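Local atomic coordinates of uncharacterized hypothetical protein (Bacteroides uniformis, PDB entry 4EIU), a protein that is of unknown function but carries an N-terminal DUF3823 domain of the transthyretin-like clan, joined to further beta-rich structure in the same chain. Residues W13-D18 / K106-V111; R24-Q29 / Y240-E245; I34-T39 / V73-P78. One frame throughout, in Å; residues are numbered along the deposited sequence.

Contact 1: residues W13-D18 / K106-V111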
ATOM      1  N   TRP A  13     -11.164  11.285 -10.233  1.00 42.25           N
ATOM      2  CA  TRP A  13      -9.760  10.958 -10.305  1.00 39.63           C
ATOM      3  C   TRP A  13      -9.146  11.348  -8.995  1.00 43.07           C
ATOM      4  O   TRP A  13      -9.484  12.377  -8.405  1.00 42.92           O
ATOM      5  CB  TRP A  13      -9.092  11.662 -11.465  1.00 45.42           C
ATOM      6  CG  TRP A  13      -7.604  11.411 -11.553  1.00 44.99           C
ATOM      7  CD1 TRP A  13      -6.954  10.466 -12.336  1.00 46.18           C
ATOM      8  CD2 TRP A  13      -6.527  12.098 -10.827  1.00 45.57           C
ATOM      9  NE1 TRP A  13      -5.616  10.494 -12.115  1.00 46.76           N
ATOM     10  CE2 TRP A  13      -5.287  11.478 -11.260  1.00 47.22           C
ATOM     11  CE3 TRP A  13      -6.471  13.160  -9.907  1.00 50.10           C
ATOM     12  CZ2 TRP A  13      -4.047  11.889 -10.780  1.00 50.59           C
ATOM     13  CZ3 TRP A  13      -5.223  13.560  -9.444  1.00 50.98           C
ATOM     14  CH2 TRP A  13      -4.039  12.945  -9.880  1.00 51.13           C
ATOM     15  N   GLY A  14      -8.256  10.516  -8.492  1.00 41.59           N
ATOM     16  CA  GLY A  14      -7.635  10.809  -7.235  1.00 40.45           C
ATOM     17  C   GLY A  14      -6.207  10.372  -7.185  1.00 44.78           C
ATOM     18  O   GLY A  14      -5.785   9.471  -7.935  1.00 40.36           O
ATOM     19  N   GLU A  15      -5.449  11.017  -6.309  1.00 39.61           N
ATOM     20  CA  GLU A  15      -4.089  10.531  -5.989  1.00 40.38           C
ATOM     21  C   GLU A  15      -3.879  10.436  -4.492  1.00 39.84           C
ATOM     22  O   GLU A  15      -4.525  11.164  -3.697  1.00 38.06           O
ATOM     23  CB  GLU A  15      -2.989  11.394  -6.620  1.00 42.00           C
ATOM     24  CG  GLU A  15      -3.128  12.843  -6.239  1.00 43.92           C
ATOM     25  CD  GLU A  15      -2.055  13.762  -6.806  1.00 56.28           C
ATOM     26  OE1 GLU A  15      -0.925  13.332  -7.091  1.00 53.50           O
ATOM     27  OE2 GLU A  15      -2.366  14.949  -6.911  1.00 59.06           O
ATOM     28  N   VAL A  16      -2.983   9.514  -4.118  1.00 39.75           N
ATOM     29  CA  VAL A  16      -2.664   9.232  -2.712  1.00 40.61           C
ATOM     30  C   VAL A  16      -1.192   9.529  -2.497  1.00 40.66           C
ATOM     31  O   VAL A  16      -0.338   8.947  -3.161  1.00 38.21           O
ATOM     32  CB  VAL A  16      -3.047   7.789  -2.305  1.00 36.62           C
ATOM     33  CG1 VAL A  16      -2.703   7.512  -0.793  1.00 34.46           C
ATOM     34  CG2 VAL A  16      -4.515   7.526  -2.618  1.00 35.99           C
ATOM     35  N   VAL A  17      -0.910  10.529  -1.644  1.00 39.66           N
ATOM     36  CA  VAL A  17       0.416  11.004  -1.438  1.00 42.61           C
ATOM     37  C   VAL A  17       0.758  11.031   0.073  1.00 38.97           C
ATOM     38  O   VAL A  17      -0.099  11.117   0.938  1.00 38.34           O
ATOM     39  CB  VAL A  17       0.679  12.398  -2.066  1.00 45.21           C
ATOM     40  CG1 VAL A  17       0.367  12.407  -3.575  1.00 44.26           C
ATOM     41  CG2 VAL A  17      -0.106  13.489  -1.340  1.00 44.95           C
ATOM     42  N   ASP A  18       2.040  10.941   0.339  1.00 45.34           N
ATOM     43  CA  ASP A  18       2.548  10.976   1.696  1.00 40.13           C
ATOM     44  C   ASP A  18       2.523  12.446   2.171  1.00 43.07           C
ATOM     45  O   ASP A  18       3.170  13.299   1.604  1.00 45.74           O
ATOM     46  CB  ASP A  18       3.963  10.425   1.652  1.00 43.69           C
ATOM     47  CG  ASP A  18       4.676  10.466   2.999  1.00 49.10           C
ATOM     48  OD1 ASP A  18       4.062  10.846   4.007  1.00 50.39           O
ATOM     49  OD2 ASP A  18       5.892  10.153   3.021  1.00 52.48           O
ATOM     50  N   LYS A 106     -11.418  15.975  -9.239  1.00 47.60           N
ATOM     51  CA  LYS A 106     -10.089  15.530  -8.803  1.00 46.43           C
ATOM     52  C   LYS A 106      -9.996  15.642  -7.317  1.00 50.97           C
ATOM     53  O   LYS A 106     -10.450  16.633  -6.756  1.00 51.84           O
ATOM     54  CB  LYS A 106      -9.021  16.419  -9.408  1.00 54.16           C
ATOM     55  CG  LYS A 106      -8.916  16.397 -10.910  1.00 62.84           C
ATOM     56  CD  LYS A 106      -7.996  17.533 -11.321  1.00 69.82           C
ATOM     57  CE  LYS A 106      -7.588  17.475 -12.772  1.00 61.73           C
ATOM     58  NZ  LYS A 106      -6.720  18.629 -13.188  1.00 62.21           N
ATOM     59  N   VAL A 107      -9.417  14.646  -6.639  1.00 44.33           N
ATOM     60  CA  VAL A 107      -9.276  14.718  -5.191  1.00 44.60           C
ATOM     61  C   VAL A 107      -7.844  14.285  -4.876  1.00 55.87           C
ATOM     62  O   VAL A 107      -7.226  13.487  -5.605  1.00 43.27           O
ATOM     63  CB  VAL A 107     -10.216  13.768  -4.442  1.00 50.22           C
ATOM     64  CG1 VAL A 107     -11.651  14.172  -4.670  1.00 49.02           C
ATOM     65  CG2 VAL A 107      -9.975  12.310  -4.879  1.00 44.80           C
ATOM     66  N   LYS A 108      -7.313  14.800  -3.781  1.00 52.44           N
ATOM     67  CA  LYS A 108      -5.977  14.413  -3.344  1.00 47.63           C
ATOM     68  C   LYS A 108      -6.047  14.008  -1.897  1.00 53.35           C
ATOM     69  O   LYS A 108      -6.625  14.751  -1.104  1.00 51.05           O
ATOM     70  CB  LYS A 108      -5.014  15.556  -3.589  1.00 48.32           C
ATOM     71  CG  LYS A 108      -3.605  15.343  -3.047  1.00 52.97           C
ATOM     72  CD  LYS A 108      -2.699  16.424  -3.591  1.00 68.49           C
ATOM     73  CE  LYS A 108      -1.742  16.930  -2.542  1.00 66.74           C
ATOM     74  NZ  LYS A 108      -0.959  18.047  -3.145  1.00 69.50           N
ATOM     75  N   PHE A 109      -5.506  12.824  -1.563  1.00 40.99           N
ATOM     76  CA  PHE A 109      -5.462  12.336  -0.199  1.00 38.97           C
ATOM     77  C   PHE A 109      -4.022  12.380   0.298  1.00 43.16           C
ATOM     78  O   PHE A 109      -3.144  11.796  -0.303  1.00 43.57           O
ATOM     79  CB  PHE A 109      -5.962  10.887  -0.106  1.00 41.53           C
ATOM     80  CG  PHE A 109      -7.465  10.760  -0.080  1.00 44.60           C
ATOM     81  CD1 PHE A 109      -8.173  10.787   1.127  1.00 49.84           C
ATOM     82  CD2 PHE A 109      -8.153  10.629  -1.239  1.00 42.51           C
ATOM     83  CE1 PHE A 109      -9.554  10.686   1.147  1.00 50.93           C
ATOM     84  CE2 PHE A 109      -9.557  10.542  -1.242  1.00 48.03           C
ATOM     85  CZ  PHE A 109     -10.244  10.551  -0.060  1.00 48.80           C
ATOM     86  N   GLU A 110      -3.808  13.005   1.445  1.00 42.09           N
ATOM     87  CA  GLU A 110      -2.500  12.985   2.076  1.00 44.58           C
ATOM     88  C   GLU A 110      -2.593  12.016   3.216  1.00 41.01           C
ATOM     89  O   GLU A 110      -3.416  12.215   4.106  1.00 43.53           O
ATOM     90  CB  GLU A 110      -2.141  14.368   2.606  1.00 45.48           C
ATOM     91  CG  GLU A 110      -1.894  15.333   1.486  1.00 50.57           C
ATOM     92  CD  GLU A 110      -1.459  16.662   2.042  1.00 62.77           C
ATOM     93  OE1 GLU A 110      -2.341  17.442   2.373  1.00 69.31           O
ATOM     94  OE2 GLU A 110      -0.258  16.889   2.198  1.00 62.88           O
ATOM     95  N   VAL A 111      -1.725  11.005   3.221  1.00 39.08           N
ATOM     96  CA  VAL A 111      -1.782   9.898   4.176  1.00 34.23           C
ATOM     97  C   VAL A 111      -0.400   9.745   4.814  1.00 35.46           C
ATOM     98  O   VAL A 111       0.547  10.464   4.483  1.00 38.01           O
ATOM     99  CB  VAL A 111      -2.264   8.599   3.504  1.00 36.01           C
ATOM    100  CG1 VAL A 111      -3.625   8.818   2.814  1.00 37.43           C
ATOM    101  CG2 VAL A 111      -1.237   8.106   2.501  1.00 33.70           C
TER
HETATM  102  O   HOH W   1       1.886  16.100   0.717  1.00 58.05           O

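Contact 2: residues R24-Q29 / Y240-E245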
ATOM      1  N   ARG A  24       4.094   9.961  -4.034  1.00 45.86           N
ATOM      2  CA  ARG A  24       3.046   8.974  -4.218  1.00 47.43           C
ATOM      3  C   ARG A  24       3.243   7.776  -3.321  1.00 45.97           C
ATOM      4  O   ARG A  24       4.371   7.350  -3.079  1.00 48.40           O
ATOM      5  CB  ARG A  24       2.989   8.535  -5.668  1.00 47.64           C
ATOM      6  CG  ARG A  24       2.622   9.631  -6.643  1.00 53.53           C
ATOM      7  CD  ARG A  24       1.093   9.854  -6.659  1.00 64.90           C
ATOM      8  NE  ARG A  24       0.625  10.856  -7.657  1.00 51.97           N
ATOM      9  CZ  ARG A  24       0.720  10.706  -8.961  1.00 60.22           C
ATOM     10  NH1 ARG A  24       1.274   9.613  -9.473  1.00 70.56           N
ATOM     11  NH2 ARG A  24       0.236  11.635  -9.766  1.00 72.84           N
ATOM     12  N   VAL A  25       2.129   7.262  -2.803  1.00 41.13           N
ATOM     13  CA  VAL A  25       2.097   6.030  -2.058  1.00 39.88           C
ATOM     14  C   VAL A  25       1.828   4.898  -3.071  1.00 41.91           C
ATOM     15  O   VAL A  25       0.691   4.691  -3.554  1.00 38.28           O
ATOM     16  CB  VAL A  25       1.073   6.032  -0.933  1.00 39.71           C
ATOM     17  CG1 VAL A  25       1.137   4.719  -0.159  1.00 38.61           C
ATOM     18  CG2 VAL A  25       1.290   7.236   0.022  1.00 39.43           C
ATOM     19  N   LEU A  26       2.890   4.172  -3.376  1.00 39.99           N
ATOM     20  CA  LEU A  26       2.836   3.157  -4.428  1.00 36.27           C
ATOM     21  C   LEU A  26       2.223   1.908  -3.840  1.00 39.81           C
ATOM     22  O   LEU A  26       2.350   1.628  -2.629  1.00 38.18           O
ATOM     23  CB  LEU A  26       4.235   2.885  -4.997  1.00 43.65           C
ATOM     24  CG  LEU A  26       5.042   4.057  -5.554  1.00 44.72           C
ATOM     25  CD1 LEU A  26       6.451   3.604  -6.005  1.00 46.09           C
ATOM     26  CD2 LEU A  26       4.374   4.756  -6.725  1.00 43.93           C
ATOM     27  N   THR A  27       1.559   1.149  -4.702  1.00 35.44           N
ATOM     28  CA  THR A  27       0.729   0.043  -4.278  1.00 35.55           C
ATOM     29  C   THR A  27       0.594  -1.004  -5.418  1.00 35.35           C
ATOM     30  O   THR A  27       1.389  -1.023  -6.344  1.00 39.30           O
ATOM     31  CB  THR A  27      -0.632   0.535  -3.737  1.00 36.21           C
ATOM     32  OG1 THR A  27      -1.302  -0.515  -3.014  1.00 36.47           O
ATOM     33  CG2 THR A  27      -1.523   1.164  -4.846  1.00 35.74           C
ATOM     34  N   ASP A  28      -0.363  -1.911  -5.250  1.00 39.74           N
ATOM     35  CA  ASP A  28      -0.606  -3.029  -6.163  1.00 44.03           C
ATOM     36  C   ASP A  28      -2.100  -2.980  -6.430  1.00 38.42           C
ATOM     37  O   ASP A  28      -2.868  -2.838  -5.477  1.00 35.89           O
ATOM     38  CB  ASP A  28      -0.253  -4.333  -5.458  1.00 41.22           C
ATOM     39  CG  ASP A  28      -0.287  -5.543  -6.387  1.00 46.34           C
ATOM     40  OD1 ASP A  28       0.303  -5.470  -7.511  1.00 46.43           O
ATOM     41  OD2 ASP A  28      -0.884  -6.562  -5.957  1.00 47.23           O
ATOM     42  N   GLN A  29      -2.526  -3.050  -7.696  1.00 40.11           N
ATOM     43  CA  GLN A  29      -3.962  -2.996  -7.981  1.00 38.43           C
ATOM     44  C   GLN A  29      -4.569  -4.401  -7.740  1.00 44.58           C
ATOM     45  O   GLN A  29      -4.808  -5.143  -8.662  1.00 44.46           O
ATOM     46  CB  GLN A  29      -4.246  -2.495  -9.406  1.00 38.03           C
ATOM     47  CG  GLN A  29      -5.718  -2.065  -9.575  1.00 40.90           C
ATOM     48  CD  GLN A  29      -5.972  -1.278 -10.854  1.00 42.10           C
ATOM     49  OE1 GLN A  29      -5.510  -1.648 -11.917  1.00 40.03           O
ATOM     50  NE2 GLN A  29      -6.754  -0.204 -10.759  1.00 36.16           N
ATOM     51  N   TYR A 240       5.418  -0.388  -0.902  1.00 43.46           N
ATOM     52  CA  TYR A 240       6.111  -0.861  -2.077  1.00 44.39           C
ATOM     53  C   TYR A 240       7.143   0.122  -2.582  1.00 46.37           C
ATOM     54  O   TYR A 240       6.943   1.334  -2.501  1.00 46.53           O
ATOM     55  CB  TYR A 240       5.107  -1.058  -3.233  1.00 42.26           C
ATOM     56  CG  TYR A 240       4.305  -2.353  -3.245  1.00 40.20           C
ATOM     57  CD1 TYR A 240       4.770  -3.461  -3.935  1.00 43.08           C
ATOM     58  CD2 TYR A 240       3.043  -2.432  -2.658  1.00 37.71           C
ATOM     59  CE1 TYR A 240       4.036  -4.635  -3.991  1.00 44.32           C
ATOM     60  CE2 TYR A 240       2.321  -3.607  -2.695  1.00 40.51           C
ATOM     61  CZ  TYR A 240       2.814  -4.695  -3.422  1.00 40.29           C
ATOM     62  OH  TYR A 240       2.068  -5.865  -3.492  1.00 44.10           O
ATOM     63  N   SER A 241       8.208  -0.431  -3.170  1.00 49.11           N
ATOM     64  CA  SER A 241       9.164   0.324  -3.952  1.00 48.25           C
ATOM     65  C   SER A 241       8.664   0.556  -5.369  1.00 45.51           C
ATOM     66  O   SER A 241       7.597   0.074  -5.764  1.00 47.24           O
ATOM     67  CB  SER A 241      10.490  -0.415  -4.006  1.00 54.10           C
ATOM     68  OG  SER A 241      10.436  -1.500  -4.925  1.00 55.13           O
ATOM     69  N   GLU A 242       9.451   1.298  -6.128  1.00 50.83           N
ATOM     70  CA  GLU A 242       9.268   1.360  -7.569  1.00 54.53           C
ATOM     71  C   GLU A 242       9.731   0.031  -8.157  1.00 54.65           C
ATOM     72  O   GLU A 242      10.634  -0.605  -7.588  1.00 59.36           O
ATOM     73  CB  GLU A 242      10.084   2.492  -8.178  1.00 60.24           C
ATOM     74  CG  GLU A 242       9.523   3.882  -7.916  1.00 67.73           C
ATOM     75  CD  GLU A 242      10.514   4.954  -8.328  1.00 93.20           C
ATOM     76  OE1 GLU A 242      10.864   5.010  -9.526  1.00 87.28           O
ATOM     77  OE2 GLU A 242      10.986   5.712  -7.452  1.00 99.36           O
ATOM     78  N   PRO A 243       9.096  -0.410  -9.262  1.00 53.87           N
ATOM     79  CA  PRO A 243       9.627  -1.580  -9.980  1.00 58.97           C
ATOM     80  C   PRO A 243      10.936  -1.270 -10.689  1.00 60.67           C
ATOM     81  O   PRO A 243      11.254  -0.110 -10.932  1.00 59.85           O
ATOM     82  CB  PRO A 243       8.526  -1.919 -10.993  1.00 59.62           C
ATOM     83  CG  PRO A 243       7.750  -0.679 -11.178  1.00 59.12           C
ATOM     84  CD  PRO A 243       7.866   0.112  -9.894  1.00 57.50           C
HETATM   85  N   MSE A 244      11.705  -2.310 -10.997  1.00 63.21           N
HETATM   86  CA  MSE A 244      12.895  -2.174 -11.798  1.00 69.37           C
HETATM   87  C   MSE A 244      12.945  -3.317 -12.798  1.00 73.28           C
HETATM   88  O   MSE A 244      12.542  -4.451 -12.494  1.00 67.71           O
HETATM   89  CB  MSE A 244      14.144  -2.173 -10.926  1.00 72.39           C
HETATM   90  CG  MSE A 244      14.256  -0.960 -10.015  1.00 65.95           C
HETATM   91 SE   MSE A 244      15.951  -0.992  -9.088  0.75 73.54          SE
HETATM   92  CE  MSE A 244      17.175  -0.226 -10.368  1.00 72.15           C
ATOM     93  N   GLU A 245      13.404  -2.989 -13.999  1.00 73.28           N
ATOM     94  CA  GLU A 245      13.587  -3.970 -15.057  1.00 73.92           C
ATOM     95  C   GLU A 245      14.955  -4.579 -14.904  1.00 76.47           C
ATOM     96  O   GLU A 245      15.930  -3.860 -14.710  1.00 83.72           O
ATOM     97  CB  GLU A 245      13.478  -3.296 -16.414  1.00 72.98           C
ATOM     98  CG  GLU A 245      13.508  -4.261 -17.582  1.00 83.86           C
ATOM     99  CD  GLU A 245      13.502  -3.538 -18.905  1.00 85.84           C
ATOM    100  OE1 GLU A 245      12.576  -2.737 -19.122  1.00 89.97           O
ATOM    101  OE2 GLU A 245      14.426  -3.756 -19.700  1.00 94.00           O
TER
HETATM  102  O   HOH W   2       3.806   2.127  -0.531  1.00 39.71           O
HETATM  103  O   HOH W   3       5.456   4.158  -1.895  1.00 48.25           O

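Contact 3: residues I34-T39 / V73-P78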
ATOM      1  N   ILE A  34      -4.725  -0.220  -2.336  1.00 34.45           N
ATOM      2  CA  ILE A  34      -5.397   0.957  -1.757  1.00 34.78           C
ATOM      3  C   ILE A  34      -6.830   0.992  -2.257  1.00 35.69           C
ATOM      4  O   ILE A  34      -7.087   1.232  -3.464  1.00 35.53           O
ATOM      5  CB  ILE A  34      -4.695   2.286  -2.083  1.00 36.24           C
ATOM      6  CG1 ILE A  34      -3.258   2.300  -1.596  1.00 34.76           C
ATOM      7  CG2 ILE A  34      -5.537   3.471  -1.538  1.00 33.63           C
ATOM      8  CD1 ILE A  34      -2.450   3.532  -2.012  1.00 34.63           C
ATOM      9  N   ARG A  35      -7.730   0.695  -1.331  1.00 33.30           N
ATOM     10  CA  ARG A  35      -9.174   0.610  -1.555  1.00 34.08           C
ATOM     11  C   ARG A  35      -9.846   1.956  -1.561  1.00 35.34           C
ATOM     12  O   ARG A  35      -9.569   2.786  -0.693  1.00 38.17           O
ATOM     13  CB  ARG A  35      -9.817  -0.293  -0.511  1.00 35.51           C
ATOM     14  CG  ARG A  35     -11.224  -0.770  -0.837  1.00 36.13           C
ATOM     15  CD  ARG A  35     -11.802  -1.599   0.285  1.00 38.32           C
ATOM     16  NE  ARG A  35     -12.135  -0.718   1.412  1.00 36.88           N
ATOM     17  CZ  ARG A  35     -12.648  -1.123   2.568  1.00 41.27           C
ATOM     18  NH1 ARG A  35     -12.906  -2.413   2.800  1.00 41.59           N
ATOM     19  NH2 ARG A  35     -12.872  -0.221   3.522  1.00 39.94           N
ATOM     20  N   VAL A  36     -10.784   2.133  -2.485  1.00 36.44           N
ATOM     21  CA  VAL A  36     -11.547   3.371  -2.622  1.00 38.01           C
ATOM     22  C   VAL A  36     -13.031   3.005  -2.542  1.00 41.10           C
ATOM     23  O   VAL A  36     -13.539   2.154  -3.299  1.00 40.24           O
ATOM     24  CB  VAL A  36     -11.249   4.098  -3.966  1.00 39.49           C
ATOM     25  CG1 VAL A  36     -11.952   5.460  -4.012  1.00 34.98           C
ATOM     26  CG2 VAL A  36      -9.723   4.247  -4.167  1.00 35.77           C
ATOM     27  N   ARG A  37     -13.742   3.696  -1.650  1.00 37.70           N
ATOM     28  CA  ARG A  37     -15.183   3.487  -1.428  1.00 37.15           C
ATOM     29  C   ARG A  37     -15.922   4.804  -1.519  1.00 40.87           C
ATOM     30  O   ARG A  37     -15.670   5.750  -0.713  1.00 40.66           O
ATOM     31  CB  ARG A  37     -15.387   2.831  -0.037  1.00 42.11           C
ATOM     32  CG  ARG A  37     -16.825   2.735   0.431  1.00 47.07           C
ATOM     33  CD  ARG A  37     -16.940   1.957   1.734  1.00 43.97           C
ATOM     34  NE  ARG A  37     -16.555   0.563   1.538  1.00 41.87           N
ATOM     35  CZ  ARG A  37     -16.435  -0.309   2.523  1.00 52.97           C
ATOM     36  NH1 ARG A  37     -16.724   0.066   3.766  1.00 51.97           N
ATOM     37  NH2 ARG A  37     -16.066  -1.564   2.273  1.00 48.05           N
ATOM     38  N   LEU A  38     -16.842   4.846  -2.468  1.00 41.97           N
ATOM     39  CA  LEU A  38     -17.677   5.990  -2.755  1.00 43.03           C
ATOM     40  C   LEU A  38     -19.092   5.702  -2.286  1.00 47.77           C
ATOM     41  O   LEU A  38     -19.754   4.807  -2.808  1.00 44.35           O
ATOM     42  CB  LEU A  38     -17.684   6.283  -4.279  1.00 41.44           C
ATOM     43  CG  LEU A  38     -16.320   6.364  -5.031  1.00 49.03           C
ATOM     44  CD1 LEU A  38     -16.458   6.569  -6.558  1.00 47.20           C
ATOM     45  CD2 LEU A  38     -15.412   7.422  -4.454  1.00 45.46           C
ATOM     46  N   THR A  39     -19.573   6.496  -1.329  1.00 49.54           N
ATOM     47  CA  THR A  39     -20.954   6.420  -0.834  1.00 47.61           C
ATOM     48  C   THR A  39     -21.676   7.706  -1.173  1.00 50.29           C
ATOM     49  O   THR A  39     -21.213   8.793  -0.820  1.00 49.66           O
ATOM     50  CB  THR A  39     -20.957   6.239   0.691  1.00 48.99           C
ATOM     51  OG1 THR A  39     -20.013   5.236   1.042  1.00 43.08           O
ATOM     52  CG2 THR A  39     -22.313   5.832   1.249  1.00 48.38           C
ATOM     53  N   VAL A  73     -15.885   9.932   0.075  1.00 38.85           N
ATOM     54  CA  VAL A  73     -14.819   9.218  -0.571  1.00 40.86           C
ATOM     55  C   VAL A  73     -13.869   8.789   0.539  1.00 40.49           C
ATOM     56  O   VAL A  73     -13.259   9.617   1.199  1.00 40.55           O
ATOM     57  CB  VAL A  73     -14.099  10.090  -1.636  1.00 39.71           C
ATOM     58  CG1 VAL A  73     -12.984   9.282  -2.333  1.00 38.06           C
ATOM     59  CG2 VAL A  73     -15.134  10.647  -2.665  1.00 40.72           C
ATOM     60  N   ARG A  74     -13.787   7.495   0.760  1.00 37.32           N
ATOM     61  CA  ARG A  74     -12.972   6.897   1.796  1.00 37.30           C
ATOM     62  C   ARG A  74     -11.899   6.007   1.176  1.00 40.19           C
ATOM     63  O   ARG A  74     -12.231   5.181   0.339  1.00 38.87           O
ATOM     64  CB  ARG A  74     -13.880   6.019   2.676  1.00 39.19           C
ATOM     65  CG  ARG A  74     -13.084   5.203   3.681  1.00 38.32           C
ATOM     66  CD  ARG A  74     -13.955   4.337   4.584  1.00 38.65           C
ATOM     67  NE  ARG A  74     -13.048   3.443   5.314  1.00 39.27           N
ATOM     68  CZ  ARG A  74     -13.297   2.910   6.506  1.00 41.42           C
ATOM     69  NH1 ARG A  74     -14.439   3.172   7.170  1.00 43.60           N
ATOM     70  NH2 ARG A  74     -12.385   2.128   7.048  1.00 40.29           N
ATOM     71  N   ILE A  75     -10.634   6.116   1.612  1.00 36.28           N
ATOM     72  CA  ILE A  75      -9.597   5.206   1.163  1.00 35.55           C
ATOM     73  C   ILE A  75      -8.989   4.464   2.379  1.00 38.28           C
ATOM     74  O   ILE A  75      -9.007   4.984   3.490  1.00 35.02           O
ATOM     75  CB  ILE A  75      -8.516   5.905   0.319  1.00 36.03           C
ATOM     76  CG1 ILE A  75      -7.703   6.936   1.151  1.00 37.73           C
ATOM     77  CG2 ILE A  75      -9.198   6.558  -0.939  1.00 33.60           C
ATOM     78  CD1 ILE A  75      -6.425   7.508   0.495  1.00 34.69           C
ATOM     79  N   ASP A  76      -8.573   3.230   2.159  1.00 34.47           N
ATOM     80  CA  ASP A  76      -7.858   2.414   3.149  1.00 34.46           C
ATOM     81  C   ASP A  76      -6.646   1.780   2.442  1.00 36.16           C
ATOM     82  O   ASP A  76      -6.706   1.452   1.232  1.00 34.78           O
ATOM     83  CB  ASP A  76      -8.785   1.303   3.622  1.00 35.33           C
ATOM     84  CG  ASP A  76      -9.949   1.817   4.450  1.00 39.70           C
ATOM     85  OD1 ASP A  76      -9.843   1.894   5.688  1.00 38.49           O
ATOM     86  OD2 ASP A  76     -11.011   2.090   3.868  1.00 36.96           O
ATOM     87  N   GLY A  77      -5.558   1.577   3.172  1.00 33.20           N
ATOM     88  CA  GLY A  77      -4.353   1.139   2.532  1.00 33.25           C
ATOM     89  C   GLY A  77      -3.260   0.902   3.537  1.00 34.53           C
ATOM     90  O   GLY A  77      -3.576   0.766   4.721  1.00 33.57           O
ATOM     91  N   PRO A  78      -1.992   0.869   3.068  1.00 36.13           N
ATOM     92  CA  PRO A  78      -0.793   0.712   3.927  1.00 33.10           C
ATOM     93  C   PRO A  78      -0.382   2.057   4.546  1.00 33.31           C
ATOM     94  O   PRO A  78       0.702   2.558   4.323  1.00 35.13           O
ATOM     95  CB  PRO A  78       0.247   0.167   2.943  1.00 37.72           C
ATOM     96  CG  PRO A  78      -0.086   0.890   1.664  1.00 37.55           C
ATOM     97  CD  PRO A  78      -1.603   0.887   1.646  1.00 35.93           C
TER
HETATM   98  O   HOH W   4     -11.915   2.183   1.380  1.00 37.94           O

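Contact 1: residues W13-D18 / K106-V111
The indole of W13 meets K106 obliquely, its CE3 4.2 Å from K106 CB, while one indole face lies over the backbone N of E15, offset toward the rim. W13 shares its face of the sheet with E15, V17, K106, K108 and E110; its CG lies anti to the backbone N (chi1 177°), beside the carbonyl carbon. The F109 ring projects from the other face, with E15 O at its edge near the ring plane. Between them the backbones form a regular parallel ladder of five hydrogen bonds, ending at V111 N to V17 O, 2.8 Å. G14 CA makes a CA-H...O contact with V107 O at 3.2 Å, and V107 CG2 packs against G14 CA at 3.6 Å. On the tryptophan face, E15 OE2 rests on the aliphatic part of K108, 3.6 Å from CD. The lysine NZ stays 5.1 Å from E15 OE2, and E15 OE1 instead forms a salt bridge with R24. Farther along, V17 CG2 touches E110 CG, and water 1 donates to both E110 OE2 and D18 O. On the opposite face V16 CG1 meets V111 CG2 at 3.7 Å, their side chains crossing at about a right angle. V16, F109 and V111 pack there on I75 of strand 69-76, which belongs to a second sheet, while strand 60-63 continues the present sheet beyond strand 10-18.

Contact 2: residues R24-Q29 / Y240-E245
L26 and Y240 face each other through water at the backbone: water 2 donates to L26 O over 2.6 Å and accepts from Y240 N. Water 3 makes the complementary link, accepting from L26 N and donating to Y240 O at 3.2 Å. The amide and carbonyl of L26 are thus linked through two waters to those of Y240, with no direct hydrogen bond between the segments. Beyond this hydrated end, the Y240 side chain comes against the loop at T27 and D28, its CG anti to the carbonyl carbon (chi1 -82°) and beside the backbone N. Y240 CD2 approaches T27 CA at 3.8 Å, and T27 O stands above one ring face, offset toward the rim. At the far end of the ring Y240 OH lies 3.4 Å from D28 CB, the carboxylate and ring planes being 35° apart. The two polar groups are satisfied separately: Y240 OH pairs with the backbone N of Y177 and D28 OD2 with that of R178. The apolar part is small. L26 CD1 reaches E242 CG at 3.6 Å, their side chains crossing obliquely, and also lies beside S241 O. S241 OG donates to the carbonyl of the following residue, E242 O, at 2.8 Å, from above the carbonyl plane. R220 ties the two sides together, NH2 bonding to T27 O and NE to S241 O. The loop of the DUF3823 region is therefore held against strand 239-247 by bridging water, a shared arginine and one tyrosine ring, an interface whose chemistry is largely polar although most of its residues are buried.

Contact 3: residues I34-T39 / V73-P78
V36 and I75 lie side by side at the apolar centre, CG2 to CG2 4.0 Å, on two antiparallel strands of a beta-sandwich consistent with the transthyretin clan. L38 and V73 continue this face, L38 CD2 resting 3.7 Å from V73 CG2, and the layer packs on I12, V16 and F109 of the facing sheet. Toward the loop end, I34 CG1 meets P78 CD at 3.9 Å, the two side chains crossing at about a right angle. The pairs R35 with D76 and R37 with R74 each make two backbone hydrogen bonds, and their side chains form the polar face. There R74 grips D76 side-on, NE to OD2 and NH2 to OD1, each oxygen using its syn lone pair. R35 NH2 completes a salt-bridge network, reaching D76 OD2 at 3.0 Å from above the carboxylate plane. This shared acceptor may offset the repulsion between R35 NH2 and R74 NE, 4.1 Å apart. R37 NH2 stands over one face of the R35 guanidinium and forms a salt bridge with D52. The R35 chain bends at chi3 (73°), and the NE so placed donates to water 4 at 2.9 Å.

In the fold
Contacts 1 and 3 lie in the two facing sheets of the DUF3823 domain, their centres about 11 Å apart, and F109 CZ of contact 1 packs against V73 O of contact 3 at 3.4 Å. Along the chain the segments run 13-18, 24-29, 34-39, 73-78, 106-111 and 240-245, so contacts 1 and 2 interleave, and both span contact 3. Segment 24-29 lies in the connection between strands 10-18 and 35-40, and V25 N probably hydrogen-bonds to V16 O. Contact 2, with its centre about 16 Å from that of contact 1 and 18 Å from that of contact 3, carries this loop to a separate four-stranded antiparallel sheet, joining the N-terminal sandwich to the C-terminal part.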